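Local coordinates for protein thermostable carboxypeptidase 1 (Pyrococcus furiosus, PDB 1KA2) that removes amino acids one at a time from the C-terminus of peptides with broad specificity, as a cobalt-dependent metallocarboxypeptidase that forms a homodimer, at residues A[209-212]-A[213-216]. Numbering follows the deposited sequence.
Sequences REWM and ERVN
N216 N donates to M212 O at 2.7 Å in an almost straight bond, the tightest of the i to i+4 backbone bonds in this first part of helix 209-223. E213 N likewise reaches R209 O at 3.1 Å, and R214 N bonds to E210 O. The bond from V215 N to W211 O is weak.

The same i to i+4 spacing brings R209 and E213 together in a salt bridge: NE of R209 lies 3.5 Å from E213 OE2 in a weak hydrogen bond, the carboxylate coming to the guanidinium edge with the two planes nearly perpendicular (88°). CG of E213 sits between its own backbone N and carbonyl carbon (chi1 67°), which carries the chain back over the preceding turn and sets OE1 3.3 Å from E210 CG. An alanine in place of E213 would probably leave the R209 guanidinium without this carboxylate and free to swing away from the helix.

R214 bends at chi3 (-90°), so that E210 O and W211 CA lie against one guanidinium face, toward its rim. Its NH2 approaches the indole edge, 3.2 Å from W211 CD1, while NH1 makes a long salt bridge to E210 OE1 (3.9 Å); its NE is hydrogen-bonded to N326.

On the buried side, M212 CE packs 4.0 Å from V215 CB. V215 faces helix 313-326; M212 and N216 face helix 261-278, the HEXXH helix, where N216 ND2 bonds T263 OG1. The helix is thus amphipathic: apolar packing joins it to both neighbouring helices, the N216 amide adding a bond to the metal-binding one, whereas on its more exposed side the ion pairs are weak or long, and R209 and R214 probably offset the repulsion between the E210 and E213 carboxylates, whose OE1 atoms lie 4.3 Å apart.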
loop_
_atom_site.group_PDB
_atom_site.type_symbol
_atom_site.label_atom_id
_atom_site.label_comp_id
_atom_site.label_asym_id
_atom_site.label_seq_id
_atom_site.Cartn_x
_atom_site.Cartn_y
_atom_site.Cartn_z
ATOM N N ARG A 209 -2.699 -2.870 -25.314
ATOM C CA ARG A 209 -2.992 -3.249 -23.935
ATOM C C ARG A 209 -4.458 -3.540 -23.608
ATOM O O ARG A 209 -4.793 -4.638 -23.169
ATOM C CB ARG A 209 -2.470 -2.183 -22.971
ATOM C CG ARG A 209 -2.694 -2.536 -21.510
ATOM C CD ARG A 209 -1.876 -1.656 -20.583
ATOM N NE ARG A 209 -2.385 -1.714 -19.216
ATOM C CZ ARG A 209 -1.825 -1.103 -18.176
ATOM N NH1 ARG A 209 -0.722 -0.378 -18.341
ATOM N NH2 ARG A 209 -2.373 -1.207 -16.972
ATOM N N GLU A 210 -5.330 -2.566 -23.829
ATOM C CA GLU A 210 -6.741 -2.740 -23.513
ATOM C C GLU A 210 -7.388 -3.994 -24.089
ATOM O O GLU A 210 -8.301 -4.542 -23.481
ATOM C CB GLU A 210 -7.539 -1.503 -23.938
ATOM C CG GLU A 210 -7.214 -0.258 -23.121
ATOM C CD GLU A 210 -8.244 0.850 -23.303
ATOM O OE1 GLU A 210 -9.440 0.592 -23.053
ATOM O OE2 GLU A 210 -7.862 1.979 -23.688
ATOM N N TRP A 211 -6.926 -4.450 -25.249
ATOM C CA TRP A 211 -7.497 -5.652 -25.852
ATOM C C TRP A 211 -7.323 -6.872 -24.950
ATOM O O TRP A 211 -8.286 -7.580 -24.668
ATOM C CB TRP A 211 -6.845 -5.965 -27.204
ATOM C CG TRP A 211 -7.084 -4.960 -28.291
ATOM C CD1 TRP A 211 -7.952 -3.905 -28.266
ATOM C CD2 TRP A 211 -6.451 -4.932 -29.577
ATOM N NE1 TRP A 211 -7.895 -3.221 -29.455
ATOM C CE2 TRP A 211 -6.983 -3.828 -30.279
ATOM C CE3 TRP A 211 -5.487 -5.734 -30.205
ATOM C CZ2 TRP A 211 -6.582 -3.502 -31.579
ATOM C CZ3 TRP A 211 -5.087 -5.411 -31.500
ATOM C CH2 TRP A 211 -5.634 -4.304 -32.171
ATOM N N MET A 212 -6.089 -7.112 -24.508
ATOM C CA MET A 212 -5.797 -8.260 -23.664
ATOM C C MET A 212 -6.293 -8.114 -22.242
ATOM O O MET A 212 -6.588 -9.116 -21.587
ATOM C CB MET A 212 -4.295 -8.564 -23.657
ATOM C CG MET A 212 -3.817 -9.194 -24.952
ATOM S SD MET A 212 -4.944 -10.504 -25.471
ATOM C CE MET A 212 -4.580 -11.750 -24.255
ATOM N N GLU A 213 -6.391 -6.883 -21.748
ATOM C CA GLU A 213 -6.880 -6.726 -20.388
ATOM C C GLU A 213 -8.365 -7.082 -20.354
ATOM O O GLU A 213 -8.897 -7.466 -19.312
ATOM C CB GLU A 213 -6.583 -5.312 -19.823
ATOM C CG GLU A 213 -7.279 -4.127 -20.441
ATOM C CD GLU A 213 -6.728 -2.810 -19.900
ATOM O OE1 GLU A 213 -7.340 -1.750 -20.132
ATOM O OE2 GLU A 213 -5.671 -2.832 -19.246
ATOM N N ARG A 214 -9.024 -6.993 -21.507
ATOM C CA ARG A 214 -10.431 -7.363 -21.602
ATOM C C ARG A 214 -10.501 -8.896 -21.570
ATOM O O ARG A 214 -11.406 -9.479 -20.969
ATOM C CB ARG A 214 -11.057 -6.839 -22.907
ATOM C CG ARG A 214 -11.393 -5.343 -22.908
ATOM C CD ARG A 214 -12.407 -4.991 -24.004
ATOM N NE ARG A 214 -11.803 -4.633 -25.286
ATOM C CZ ARG A 214 -11.234 -3.457 -25.540
ATOM N NH1 ARG A 214 -11.191 -2.524 -24.602
ATOM N NH2 ARG A 214 -10.716 -3.211 -26.735
ATOM N N VAL A 215 -9.537 -9.546 -22.219
ATOM C CA VAL A 215 -9.498 -11.004 -22.247
ATOM C C VAL A 215 -9.127 -11.548 -20.865
ATOM O O VAL A 215 -9.794 -12.449 -20.353
ATOM C CB VAL A 215 -8.493 -11.515 -23.312
ATOM C CG1 VAL A 215 -8.260 -12.999 -23.145
ATOM C CG2 VAL A 215 -9.047 -11.255 -24.717
ATOM N N ASN A 216 -8.067 -11.012 -20.259
ATOM C CA ASN A 216 -7.675 -11.472 -18.927
ATOM C C ASN A 216 -8.826 -11.287 -17.929
ATOM O O ASN A 216 -9.134 -12.199 -17.162
ATOM C CB ASN A 216 -6.425 -10.731 -18.414
ATOM C CG ASN A 216 -5.136 -11.218 -19.077
ATOM O OD1 ASN A 216 -5.051 -12.368 -19.520
ATOM N ND2 ASN A 216 -4.124 -10.348 -19.134
#